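Long-range contacts in multiheme cytochrome cf (Carboxydothermus ferrireducens DSM 11255, PDB 6QVM), which probably serves as an extracellular Fe(III) reductase inserted in the S-layer, passing electrons along its eleven hemes to insoluble substrates: residues Y541-S546 with I658-L663; F561-P566 with Y592-V597; A611-V616 with A654-H659; D617-N622 with L667-E672. One frame throughout, in Å; residues are numbered along the deposited sequence.

Contact 1. Residues Y541-S546 with I658-L663; sequences YNPMGS and IHNTAL. With HEC (heme c), chain N; NGA (2-acetamido-2-deoxy-beta-D-galactopyranose), chain C.
Ile658 meets Met544 mainly through its backbone, with Ile658 O 4.0 Å from Met544 CE, while its own CG2 faces a heme c, 3.7 Å from that heme's CBC. The sulphur of Met544 is itself a ligand of a second heme iron, opposite His599, so this methionine stands between two cofactors. His659 supplies NE2 to the iron of the first heme at 1.9 Å, with His553 as the other axial ligand, and its ND1 is hydrogen-bonded to Asp653. Asn660 lays its amide on that of Asn542: the planes are stacked 8° apart, Asn542 CG 3.8 Å from Asn660 CG, with the two side chains pointing opposite ways along the stack. Each asparagine organises its own backbone. Asn660 is the N-cap of helix 661-672, its OD1 taking Leu663 N from above the carbonyl plane in an almost straight bond (173° at the hydrogen), while its ND2 goes to Val522 O. Asn542 forms an Asx turn, OD1 accepting Met544 N at 2.8 Å, at the start of a type I turn that ends at Gly545. A water donates to Asn542 OD1 and Ile658 O and accepts from Thr661 N, linking turn and helix start. Thr661 has OG1 between its backbone N and carbonyl carbon (chi1 53°), and this oxygen lies 3.4 Å from Pro543 CG, while its CG2 comes to 3.6 Å from Met544 CE. Ala662 CB rests against Pro543 CG at 3.8 Å, close to the backbone O of Tyr541, whose side chain points away and carries, bonded to OH, C1 of an O-linked N-acetylgalactosamine.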
# COMPACT_ATOMS: atom_id res chain seq x y z
N TYR A 541 28.05 8.39 27.37
CA TYR A 541 26.94 9.19 26.86
C TYR A 541 27.42 10.11 25.75
O TYR A 541 28.46 10.76 25.86
CB TYR A 541 26.30 9.98 28.00
CG TYR A 541 25.57 9.13 29.04
CD1 TYR A 541 24.29 8.66 28.82
CD2 TYR A 541 26.18 8.81 30.25
CE1 TYR A 541 23.63 7.89 29.77
CE2 TYR A 541 25.53 8.04 31.21
CZ TYR A 541 24.25 7.58 30.96
OH TYR A 541 23.60 6.80 31.92
N ASN A 542 26.64 10.15 24.67
CA ASN A 542 27.02 10.85 23.44
C ASN A 542 26.70 12.34 23.56
O ASN A 542 25.54 12.70 23.74
CB ASN A 542 26.27 10.23 22.27
CG ASN A 542 26.62 10.85 20.91
OD1 ASN A 542 27.15 11.96 20.82
ND2 ASN A 542 26.30 10.11 19.85
N PRO A 543 27.70 13.23 23.46
CA PRO A 543 27.41 14.67 23.59
C PRO A 543 26.42 15.20 22.56
O PRO A 543 25.75 16.20 22.82
CB PRO A 543 28.79 15.32 23.42
CG PRO A 543 29.76 14.25 23.79
CD PRO A 543 29.14 12.97 23.29
N MET A 544 26.32 14.56 21.39
CA MET A 544 25.31 14.91 20.40
C MET A 544 24.18 13.89 20.37
O MET A 544 23.50 13.75 19.34
CB MET A 544 25.95 15.07 19.02
CG MET A 544 26.69 16.39 18.86
SD MET A 544 27.49 16.63 17.27
CE MET A 544 29.15 16.06 17.64
N GLY A 545 23.95 13.19 21.48
CA GLY A 545 22.96 12.12 21.55
C GLY A 545 21.52 12.58 21.50
O GLY A 545 20.63 11.73 21.35
N SER A 546 21.25 13.88 21.65
CA SER A 546 19.91 14.38 21.41
C SER A 546 19.56 14.41 19.93
O SER A 546 18.40 14.68 19.59
CB SER A 546 19.75 15.79 22.00
OG SER A 546 19.69 15.74 23.42
N ILE A 658 32.13 11.63 14.68
CA ILE A 658 30.97 12.48 14.91
C ILE A 658 29.85 11.70 15.60
O ILE A 658 29.13 12.26 16.44
CB ILE A 658 30.49 13.10 13.58
CG1 ILE A 658 31.56 14.05 13.03
CG2 ILE A 658 29.18 13.83 13.77
CD1 ILE A 658 31.74 15.30 13.87
N HIS A 659 29.69 10.41 15.29
CA HIS A 659 28.66 9.61 15.92
C HIS A 659 28.77 9.57 17.44
O HIS A 659 27.79 9.19 18.10
CB HIS A 659 28.69 8.18 15.36
CG HIS A 659 28.19 8.07 13.95
ND1 HIS A 659 28.31 6.92 13.20
CD2 HIS A 659 27.56 8.97 13.16
CE1 HIS A 659 27.78 7.12 12.00
NE2 HIS A 659 27.32 8.36 11.95
N ASN A 660 29.93 9.92 18.00
CA ASN A 660 30.12 10.01 19.45
C ASN A 660 31.49 10.60 19.74
O ASN A 660 32.47 9.86 19.86
CB ASN A 660 29.98 8.63 20.12
CG ASN A 660 29.75 8.75 21.62
OD1 ASN A 660 30.11 9.74 22.25
ND2 ASN A 660 29.13 7.73 22.20
N THR A 661 31.55 11.93 19.86
CA THR A 661 32.85 12.60 20.00
C THR A 661 33.57 12.13 21.26
O THR A 661 34.80 11.99 21.26
CB THR A 661 32.67 14.12 20.02
OG1 THR A 661 31.70 14.47 21.01
CG2 THR A 661 32.24 14.62 18.65
N ALA A 662 32.83 11.87 22.34
CA ALA A 662 33.45 11.52 23.61
C ALA A 662 33.92 10.07 23.63
O ALA A 662 35.01 9.77 24.13
CB ALA A 662 32.48 11.78 24.76
N LEU A 663 33.13 9.15 23.08
CA LEU A 663 33.61 7.78 22.92
C LEU A 663 34.80 7.73 21.97
O LEU A 663 35.67 6.86 22.12
CB LEU A 663 32.48 6.87 22.42
CG LEU A 663 32.85 5.39 22.29
CD1 LEU A 663 33.33 4.86 23.62
CD2 LEU A 663 31.67 4.57 21.77
FE HEC N . 25.98 8.94 10.69
CHA HEC N . 28.56 8.55 8.50
CHB HEC N . 24.96 5.66 10.01
CHC HEC N . 23.66 9.13 13.16
CHD HEC N . 26.70 12.31 11.08
NA HEC N . 26.61 7.40 9.49
C1A HEC N . 27.71 7.48 8.65
C2A HEC N . 27.81 6.21 7.96
C3A HEC N . 26.82 5.41 8.37
C4A HEC N . 26.05 6.15 9.34
CMA HEC N . 26.56 3.98 7.87
CAA HEC N . 28.89 5.85 6.92
CBA HEC N . 28.46 6.51 5.63
CGA HEC N . 29.63 6.62 4.71
O1A HEC N . 29.89 7.75 4.21
O2A HEC N . 30.31 5.59 4.48
NB HEC N . 24.55 7.64 11.42
C1B HEC N . 24.37 6.31 11.07
C2B HEC N . 23.45 5.72 12.02
C3B HEC N . 23.07 6.68 12.89
C4B HEC N . 23.77 7.90 12.53
CMB HEC N . 22.97 4.25 11.95
CAB HEC N . 22.09 6.53 14.08
CBB HEC N . 22.62 5.52 15.12
NC HEC N . 25.30 10.45 11.86
C1C HEC N . 24.33 10.29 12.83
C2C HEC N . 24.13 11.57 13.49
C3C HEC N . 25.00 12.45 12.95
C4C HEC N . 25.73 11.76 11.90
CMC HEC N . 23.16 11.81 14.67
CAC HEC N . 25.17 13.95 13.32
CBC HEC N . 25.66 14.12 14.77
ND HEC N . 27.41 10.24 9.91
C1D HEC N . 27.52 11.59 10.23
C2D HEC N . 28.64 12.14 9.50
C3D HEC N . 29.22 10.98 8.69
C4D HEC N . 28.40 9.83 9.01
CMD HEC N . 29.14 13.60 9.54
CAD HEC N . 30.44 11.05 7.74
CBD HEC N . 29.98 10.70 6.33
CGD HEC N . 30.42 11.76 5.35
O1D HEC N . 29.56 12.22 4.55
O2D HEC N . 31.62 12.14 5.37
C1 NGA C . 23.15 6.22 33.08
C2 NGA C . 21.93 5.91 33.96
C3 NGA C . 22.27 5.34 35.34
C4 NGA C . 23.44 4.37 35.27
C5 NGA C . 24.57 4.95 34.45
C6 NGA C . 25.77 4.01 34.38
C7 NGA C . 20.28 7.52 33.21
C8 NGA C . 19.14 8.36 33.71
N2 NGA C . 21.16 7.12 34.13
O3 NGA C . 21.14 4.68 35.94
O4 NGA C . 23.02 3.15 34.69
O5 NGA C . 24.11 5.19 33.14
O6 NGA C . 26.48 4.27 33.19
O7 NGA C . 20.36 7.23 32.02
O HOH W 1 29.07 13.10 18.97

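Contact 2. Residues F561-P566 with Y592-V597; sequences FKVGKP and YNSCSV. With HEC (heme c), chain O.
Gly564 and Ser594 bring their backbones within 5.0 Å, CA to CA, as the touching parts, 561-566 and 592-595, run at 67° to each other, and Ser594 N donates to Pro566 O at 2.9 Å. The side chain of Ser594 returns the grip: its OG accepts Gly564 N, also at 2.9 Å, and is hydrogen-bonded to Cys552 O as well. Nearer the start of 561-566, the hydroxyl of Tyr592 donates to Lys562 O, which lies at the ring edge near its plane; the modelled length is doubtful because it is very short. A water donates to the same hydroxyl and accepts from Phe561 N. Asn593, with CG anti to its backbone N (chi1 -174°), makes an Asx turn in which OD1 accepts Cys595 N at 2.8 Å, and OD1 also lies 3.6 Å from Pro566 CB. An alanine in place of Asn593 would probably leave Cys595 N without its side-chain acceptor and the turn less firmly set. That turn leads into the CXXCH heme-binding motif: Cys595 is its first cysteine, and SG forms the thioether to heme CAB at 1.9 Å while touching Pro566 CB. Val563 CG1 packs against CBB of this heme at 3.5 Å. A cis peptide precedes Pro566, where the loop joins strand 567-572, antiparallel neighbour of strand 589-593; Val563 leans on helix 549-553 and Pro566 on Val609 of helix 606-628.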
# COMPACT_ATOMS: atom_id res chain seq x y z
N PHE A 561 21.04 10.67 2.32
CA PHE A 561 21.80 10.05 3.40
C PHE A 561 23.24 10.57 3.49
O PHE A 561 23.96 10.22 4.42
CB PHE A 561 21.80 8.52 3.27
CG PHE A 561 20.44 7.91 3.46
CD1 PHE A 561 19.96 7.64 4.74
CD2 PHE A 561 19.65 7.59 2.37
CE1 PHE A 561 18.71 7.08 4.91
CE2 PHE A 561 18.40 7.02 2.55
CZ PHE A 561 17.93 6.77 3.82
N LYS A 562 23.64 11.43 2.56
CA LYS A 562 24.95 12.06 2.62
C LYS A 562 24.89 13.24 3.59
O LYS A 562 24.02 14.11 3.47
CB LYS A 562 25.38 12.53 1.23
CG LYS A 562 25.49 11.42 0.21
CD LYS A 562 26.66 10.49 0.51
CE LYS A 562 26.74 9.38 -0.51
NZ LYS A 562 28.03 8.65 -0.46
N VAL A 563 25.82 13.27 4.54
CA VAL A 563 25.80 14.27 5.59
C VAL A 563 26.53 15.52 5.10
O VAL A 563 27.63 15.43 4.56
CB VAL A 563 26.44 13.73 6.87
CG1 VAL A 563 26.07 14.57 8.06
CG2 VAL A 563 26.04 12.28 7.10
N GLY A 564 25.90 16.67 5.30
CA GLY A 564 26.62 17.92 5.17
C GLY A 564 27.59 18.11 6.31
O GLY A 564 27.39 17.64 7.43
N LYS A 565 28.67 18.82 6.03
CA LYS A 565 29.73 19.07 7.00
C LYS A 565 30.13 20.53 6.98
O LYS A 565 31.29 20.86 6.71
CB LYS A 565 30.92 18.16 6.69
CG LYS A 565 30.63 16.68 6.92
CD LYS A 565 31.77 15.77 6.48
CE LYS A 565 31.94 15.79 4.97
NZ LYS A 565 33.00 14.85 4.52
N PRO A 566 29.22 21.46 7.29
CA PRO A 566 27.83 21.24 7.68
C PRO A 566 26.82 21.22 6.52
O PRO A 566 25.74 20.63 6.64
CB PRO A 566 27.56 22.41 8.61
CG PRO A 566 28.39 23.51 8.03
CD PRO A 566 29.61 22.88 7.46
N TYR A 592 21.27 21.04 1.58
CA TYR A 592 20.80 21.10 2.96
C TYR A 592 21.97 21.23 3.92
O TYR A 592 23.13 20.97 3.58
CB TYR A 592 19.95 19.88 3.32
CG TYR A 592 20.55 18.53 3.00
CD1 TYR A 592 21.43 17.90 3.87
CD2 TYR A 592 20.20 17.86 1.83
CE1 TYR A 592 21.96 16.65 3.58
CE2 TYR A 592 20.73 16.61 1.53
CZ TYR A 592 21.61 16.01 2.41
OH TYR A 592 22.13 14.78 2.12
N ASN A 593 21.64 21.64 5.14
CA ASN A 593 22.58 21.73 6.26
C ASN A 593 22.23 20.64 7.26
O ASN A 593 21.11 20.62 7.79
CB ASN A 593 22.52 23.12 6.90
CG ASN A 593 23.58 23.33 7.98
OD1 ASN A 593 23.92 22.42 8.73
ND2 ASN A 593 24.08 24.56 8.06
N SER A 594 23.18 19.74 7.53
CA SER A 594 22.91 18.60 8.40
C SER A 594 23.07 18.92 9.89
O SER A 594 22.89 18.02 10.71
CB SER A 594 23.83 17.42 8.05
OG SER A 594 23.45 16.83 6.81
N CYS A 595 23.40 20.17 10.25
CA CYS A 595 23.85 20.47 11.60
C CYS A 595 23.19 21.68 12.23
O CYS A 595 23.30 21.84 13.46
CB CYS A 595 25.37 20.69 11.61
SG CYS A 595 26.29 19.47 10.67
N SER A 596 22.50 22.53 11.47
CA SER A 596 22.03 23.80 12.02
C SER A 596 20.73 23.69 12.82
O SER A 596 20.15 24.72 13.17
CB SER A 596 21.86 24.83 10.90
OG SER A 596 20.99 24.36 9.89
N VAL A 597 20.27 22.47 13.13
CA VAL A 597 19.21 22.35 14.13
C VAL A 597 19.75 22.69 15.51
O VAL A 597 19.05 23.27 16.34
CB VAL A 597 18.58 20.94 14.08
CG1 VAL A 597 17.80 20.64 15.35
CG2 VAL A 597 17.68 20.80 12.86
FE HEC O . 27.46 18.82 16.93
CHA HEC O . 29.72 19.64 19.38
CHB HEC O . 30.06 18.60 14.65
CHC HEC O . 25.20 18.12 14.42
CHD HEC O . 24.82 19.33 19.12
NA HEC O . 29.50 19.08 17.00
C1A HEC O . 30.23 19.40 18.12
C2A HEC O . 31.63 19.43 17.75
C3A HEC O . 31.72 19.13 16.45
C4A HEC O . 30.38 18.92 15.95
CMA HEC O . 33.03 19.05 15.64
CAA HEC O . 32.82 19.72 18.70
CBA HEC O . 33.02 18.48 19.56
CGA HEC O . 34.23 18.61 20.44
O1A HEC O . 35.07 19.52 20.21
O2A HEC O . 34.37 17.78 21.38
NB HEC O . 27.60 18.41 14.94
C1B HEC O . 28.77 18.42 14.19
C2B HEC O . 28.43 18.17 12.81
C3B HEC O . 27.09 18.04 12.74
C4B HEC O . 26.54 18.19 14.08
CMB HEC O . 29.45 18.10 11.65
CAB HEC O . 26.25 17.79 11.47
CBB HEC O . 26.55 16.36 10.97
NC HEC O . 25.40 18.79 16.78
C1C HEC O . 24.68 18.38 15.67
C2C HEC O . 23.30 18.18 16.09
C3C HEC O . 23.19 18.61 17.36
C4C HEC O . 24.51 18.94 17.83
CMC HEC O . 22.13 17.86 15.13
CAC HEC O . 21.92 18.67 18.25
CBC HEC O . 21.33 17.27 18.52
ND HEC O . 27.29 19.39 18.93
C1D HEC O . 26.09 19.55 19.62
C2D HEC O . 26.38 19.98 20.96
C3D HEC O . 27.91 20.07 21.04
C4D HEC O . 28.39 19.69 19.73
CMD HEC O . 25.35 20.27 22.07
CAD HEC O . 28.77 20.48 22.25
CBD HEC O . 28.75 19.36 23.28
CGD HEC O . 29.24 19.88 24.61
O1D HEC O . 30.35 20.47 24.65
O2D HEC O . 28.52 19.68 25.64
O HOH W 2 19.72 13.09 3.02

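Contact 3. Residues A611-V616 with A654-H659; sequences AWTDKV and ASHGIH. With HEC (heme c), chain N.
His656 and Trp612 meet through a hydrogen bond from the indole NE1 to the histidine's carbonyl O, 3.0 Å long and bent to 137° at the hydrogen. The donor lies in the carbonyl plane, whereas the oxygen is tilted 25° out of the plane of the indole. CG of Trp612 is anti to its backbone N, and beyond it the five-membered ring brings CD1 to 3.7 Å from Ile658 CD1. His656 and Gly657, both with positive phi, form the corners of a type I' turn from Ser655 to Ile658, which presents the His656 carbonyl to helix 606-628. On that helix Thr613 crosses the imidazole obliquely, its OG1 3.3 Å from His656 CD2. Val616 closes over the accepting oxygen, with CG1 3.6 Å from His656 O, while its CG2 sits above one face of the Trp612 ring, towards the rim. Behind the turn, Ser655 OG accepts His659 N at 3.0 Å and is hydrogen-bonded to Asp653, and Ser655 CB lies over the centre of the His659 ring. The indole N-H and the carbonyl thus satisfy each other beside the apolar side chains of Val616 and Ile658, and because the turn runs directly into His659, an axial ligand of a heme iron, the same bond probably helps fix the path of the chain to that iron.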
# COMPACT_ATOMS: atom_id res chain seq x y z
N ALA A 611 38.41 20.81 10.93
CA ALA A 611 39.31 20.72 12.08
C ALA A 611 39.13 19.41 12.82
O ALA A 611 40.06 18.59 12.87
CB ALA A 611 39.06 21.89 13.03
N TRP A 612 37.95 19.19 13.40
CA TRP A 612 37.69 17.95 14.12
C TRP A 612 37.89 16.73 13.23
O TRP A 612 38.40 15.70 13.70
CB TRP A 612 36.28 17.95 14.72
CG TRP A 612 35.89 16.60 15.26
CD1 TRP A 612 35.35 15.56 14.56
CD2 TRP A 612 36.03 16.15 16.61
NE1 TRP A 612 35.14 14.49 15.39
CE2 TRP A 612 35.54 14.82 16.66
CE3 TRP A 612 36.51 16.73 17.79
CZ2 TRP A 612 35.53 14.07 17.83
CZ3 TRP A 612 36.49 15.99 18.95
CH2 TRP A 612 36.01 14.67 18.96
N THR A 613 37.48 16.80 11.96
CA THR A 613 37.48 15.62 11.11
C THR A 613 38.89 15.23 10.67
O THR A 613 39.25 14.05 10.74
CB THR A 613 36.57 15.85 9.90
OG1 THR A 613 35.38 15.05 10.06
CG2 THR A 613 37.27 15.47 8.60
N ASP A 614 39.71 16.21 10.27
CA ASP A 614 41.12 15.92 10.00
C ASP A 614 41.79 15.36 11.24
O ASP A 614 42.45 14.32 11.20
CB ASP A 614 41.85 17.18 9.54
CG ASP A 614 41.33 17.72 8.22
OD1 ASP A 614 40.78 16.94 7.42
OD2 ASP A 614 41.49 18.94 7.98
N LYS A 615 41.60 16.05 12.37
CA LYS A 615 42.24 15.69 13.62
C LYS A 615 41.90 14.27 14.06
O LYS A 615 42.70 13.63 14.75
CB LYS A 615 41.84 16.72 14.67
CG LYS A 615 42.13 16.38 16.11
CD LYS A 615 41.55 17.47 16.99
CE LYS A 615 41.67 17.12 18.47
NZ LYS A 615 40.81 15.96 18.82
N VAL A 616 40.74 13.75 13.65
CA VAL A 616 40.40 12.37 13.97
C VAL A 616 40.98 11.42 12.93
O VAL A 616 41.53 10.37 13.29
CB VAL A 616 38.87 12.20 14.12
CG1 VAL A 616 38.51 10.73 14.33
CG2 VAL A 616 38.38 13.03 15.29
N ALA A 654 33.11 5.05 10.60
CA ALA A 654 33.22 5.84 9.38
C ALA A 654 32.57 7.21 9.47
O ALA A 654 32.24 7.81 8.45
CB ALA A 654 32.65 5.08 8.17
N SER A 655 32.39 7.73 10.68
CA SER A 655 31.81 9.05 10.87
C SER A 655 32.84 10.09 11.30
O SER A 655 32.47 11.22 11.61
CB SER A 655 30.69 8.99 11.91
OG SER A 655 31.20 8.93 13.23
N HIS A 656 34.12 9.72 11.30
CA HIS A 656 35.19 10.57 11.82
C HIS A 656 34.92 10.96 13.27
O HIS A 656 35.21 12.07 13.70
CB HIS A 656 35.40 11.81 10.96
CG HIS A 656 35.43 11.53 9.49
ND1 HIS A 656 35.94 10.36 8.97
CD2 HIS A 656 35.01 12.26 8.43
CE1 HIS A 656 35.84 10.39 7.65
NE2 HIS A 656 35.28 11.53 7.30
N GLY A 657 34.32 10.03 14.02
CA GLY A 657 34.02 10.26 15.41
C GLY A 657 32.84 11.16 15.70
O GLY A 657 32.56 11.42 16.88
N ILE A 658 32.13 11.63 14.68
CA ILE A 658 30.97 12.48 14.91
C ILE A 658 29.85 11.70 15.60
O ILE A 658 29.13 12.26 16.44
CB ILE A 658 30.49 13.10 13.58
CG1 ILE A 658 31.56 14.05 13.03
CG2 ILE A 658 29.18 13.83 13.77
CD1 ILE A 658 31.74 15.30 13.87
N HIS A 659 29.69 10.41 15.29
CA HIS A 659 28.66 9.61 15.92
C HIS A 659 28.77 9.57 17.44
O HIS A 659 27.79 9.19 18.10
CB HIS A 659 28.69 8.18 15.36
CG HIS A 659 28.19 8.07 13.95
ND1 HIS A 659 28.31 6.92 13.20
CD2 HIS A 659 27.56 8.97 13.16
CE1 HIS A 659 27.78 7.12 12.00
NE2 HIS A 659 27.32 8.36 11.95
FE HEC N . 25.98 8.94 10.69
CHA HEC N . 28.56 8.55 8.50
CHB HEC N . 24.96 5.66 10.01
CHC HEC N . 23.66 9.13 13.16
CHD HEC N . 26.70 12.31 11.08
NA HEC N . 26.61 7.40 9.49
C1A HEC N . 27.71 7.48 8.65
C2A HEC N . 27.81 6.21 7.96
C3A HEC N . 26.82 5.41 8.37
C4A HEC N . 26.05 6.15 9.34
CMA HEC N . 26.56 3.98 7.87
CAA HEC N . 28.89 5.85 6.92
CBA HEC N . 28.46 6.51 5.63
CGA HEC N . 29.63 6.62 4.71
O1A HEC N . 29.89 7.75 4.21
O2A HEC N . 30.31 5.59 4.48
NB HEC N . 24.55 7.64 11.42
C1B HEC N . 24.37 6.31 11.07
C2B HEC N . 23.45 5.72 12.02
C3B HEC N . 23.07 6.68 12.89
C4B HEC N . 23.77 7.90 12.53
CMB HEC N . 22.97 4.25 11.95
CAB HEC N . 22.09 6.53 14.08
CBB HEC N . 22.62 5.52 15.12
NC HEC N . 25.30 10.45 11.86
C1C HEC N . 24.33 10.29 12.83
C2C HEC N . 24.13 11.57 13.49
C3C HEC N . 25.00 12.45 12.95
C4C HEC N . 25.73 11.76 11.90
CMC HEC N . 23.16 11.81 14.67
CAC HEC N . 25.17 13.95 13.32
CBC HEC N . 25.66 14.12 14.77
ND HEC N . 27.41 10.24 9.91
C1D HEC N . 27.52 11.59 10.23
C2D HEC N . 28.64 12.14 9.50
C3D HEC N . 29.22 10.98 8.69
C4D HEC N . 28.40 9.83 9.01
CMD HEC N . 29.14 13.60 9.54
CAD HEC N . 30.44 11.05 7.74
CBD HEC N . 29.98 10.70 6.33
CGD HEC N . 30.42 11.76 5.35
O1D HEC N . 29.56 12.22 4.55
O2D HEC N . 31.62 12.14 5.37

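Contact 4. Residues D617-N622 with L667-E672; sequences DTRVNN and LLDKAE
Arg619 reaches two acids of the facing helix, Asp669 and Glu672, in a salt-bridge network that ties helix 606-628 to helix 661-672; here their segments 617-622 and 667-672 run in the same general direction, 30° apart, with axes 10.7 Å apart at closest approach. Arg619 NE donates to Glu672 OE2 at 3.1 Å with 156° at the hydrogen, meeting that oxygen from above the carboxylate plane. NH2 adds a weak bond to Glu672 OE1, also 3.1 Å. The same NH2 bonds Asp669 OD1, which lies at the edge of the guanidinium, near its plane; the modelled 2.5 Å is very short and its exact length doubtful. The arginine chain bends at chi3 (60°), which turns NE out of line with the otherwise extended stem and towards Glu672. Two carboxylates three residues apart on one helix thus share one cation, which probably eases the repulsion between them. An alanine in place of Arg619 would probably leave both acids without their cation and uncover part of Leu668. That leucine lies against the flat group: its CB is 3.2 Å from Arg619 NH2, over one face, and its CD1 is 3.8 Å above the guanidinium plane, offset towards the rim. The charged part lies towards the surface and the apolar part inside, where helix 641-652 completes a three-helix packing, Val650 touching Val620 and Leu646 touching Leu667 and Ala671. Between the two helices, Val620 CG1 meets Leu668 CD2 at 3.5 Å.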
# COMPACT_ATOMS: atom_id res chain seq x y z
N ASP A 617 40.89 11.76 11.64
CA ASP A 617 41.51 10.94 10.59
C ASP A 617 43.00 10.76 10.84
O ASP A 617 43.52 9.65 10.75
CB ASP A 617 41.27 11.56 9.22
CG ASP A 617 39.81 11.54 8.81
OD1 ASP A 617 39.08 10.60 9.21
OD2 ASP A 617 39.39 12.46 8.07
N THR A 618 43.69 11.86 11.12
CA THR A 618 45.11 11.83 11.47
C THR A 618 45.39 10.79 12.54
O THR A 618 46.23 9.90 12.37
CB THR A 618 45.54 13.21 11.95
OG1 THR A 618 45.44 14.14 10.87
CG2 THR A 618 46.96 13.17 12.49
N ARG A 619 44.64 10.86 13.64
CA ARG A 619 44.98 10.06 14.82
C ARG A 619 44.71 8.58 14.61
O ARG A 619 45.43 7.75 15.18
CB ARG A 619 44.23 10.58 16.05
CG ARG A 619 44.77 11.92 16.57
CD ARG A 619 44.02 12.35 17.82
NE ARG A 619 44.15 11.37 18.90
CZ ARG A 619 43.52 11.45 20.07
NH1 ARG A 619 42.69 12.46 20.31
NH2 ARG A 619 43.72 10.52 20.99
N VAL A 620 43.71 8.22 13.81
CA VAL A 620 43.49 6.79 13.56
C VAL A 620 44.53 6.25 12.59
O VAL A 620 45.04 5.15 12.77
CB VAL A 620 42.06 6.49 13.08
CG1 VAL A 620 41.14 6.21 14.26
CG2 VAL A 620 41.51 7.60 12.19
N ASN A 621 44.87 7.02 11.54
CA ASN A 621 45.84 6.55 10.56
C ASN A 621 47.19 6.27 11.21
O ASN A 621 47.82 5.24 10.93
CB ASN A 621 45.99 7.56 9.44
CG ASN A 621 44.84 7.52 8.46
OD1 ASN A 621 44.21 6.49 8.26
ND2 ASN A 621 44.57 8.65 7.82
N ASN A 622 47.64 7.15 12.10
CA ASN A 622 48.92 6.99 12.78
C ASN A 622 48.88 5.88 13.83
O ASN A 622 49.92 5.59 14.43
CB ASN A 622 49.33 8.32 13.42
CG ASN A 622 49.29 9.47 12.43
OD1 ASN A 622 48.77 9.33 11.32
ND2 ASN A 622 49.84 10.61 12.82
N LEU A 667 38.44 6.42 22.91
CA LEU A 667 38.92 5.25 22.17
C LEU A 667 40.32 5.48 21.61
O LEU A 667 41.15 4.57 21.62
CB LEU A 667 37.95 4.89 21.05
CG LEU A 667 36.72 4.06 21.41
CD1 LEU A 667 36.06 3.49 20.16
CD2 LEU A 667 37.07 2.96 22.39
N LEU A 668 40.59 6.69 21.12
CA LEU A 668 41.90 6.97 20.54
C LEU A 668 42.98 7.08 21.61
O LEU A 668 44.12 6.65 21.40
CB LEU A 668 41.84 8.25 19.71
CG LEU A 668 40.98 8.16 18.45
CD1 LEU A 668 41.09 9.43 17.63
CD2 LEU A 668 41.37 6.94 17.63
N ASP A 669 42.63 7.63 22.78
CA ASP A 669 43.59 7.72 23.88
C ASP A 669 43.92 6.34 24.44
O ASP A 669 45.10 6.01 24.63
CB ASP A 669 43.05 8.64 24.97
CG ASP A 669 43.05 10.10 24.54
OD1 ASP A 669 43.55 10.41 23.44
OD2 ASP A 669 42.53 10.94 25.31
N LYS A 670 42.90 5.53 24.70
CA LYS A 670 43.13 4.16 25.13
C LYS A 670 43.73 3.30 24.04
O LYS A 670 44.02 2.13 24.29
CB LYS A 670 41.81 3.55 25.63
N ALA A 671 43.91 3.83 22.83
CA ALA A 671 44.61 3.12 21.76
C ALA A 671 45.99 3.68 21.48
O ALA A 671 46.86 2.94 21.02
CB ALA A 671 43.80 3.12 20.47
N GLU A 672 46.20 4.97 21.73
CA GLU A 672 47.54 5.53 21.68
C GLU A 672 48.35 5.18 22.92
O GLU A 672 49.58 5.23 22.88
CB GLU A 672 47.47 7.05 21.51
CG GLU A 672 46.92 7.48 20.15
CD GLU A 672 46.71 8.97 20.04
OE1 GLU A 672 46.67 9.66 21.08
OE2 GLU A 672 46.59 9.47 18.90

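Contact 1 opens first, at residues 541-546, and closes only at 658-663, joining the loop that carries a heme ligand to the start of helix 661-672. Within that span contact 2 closes a short loop, bringing the loop ahead of strand 567-572 to the end of strand 589-593. The chain then enters helix 606-628, which opens contacts 3 and 4 in turn. Contact 3 also opens inside contact 1's span and ends on the same stretch, at 654-659, sharing Ile658 and His659; Thr661 of contact 1 also packs on Trp612. Contact 4, closing last at 667-672, crosses both contacts 1 and 3. Together they join two heme sites to the C-terminal helices.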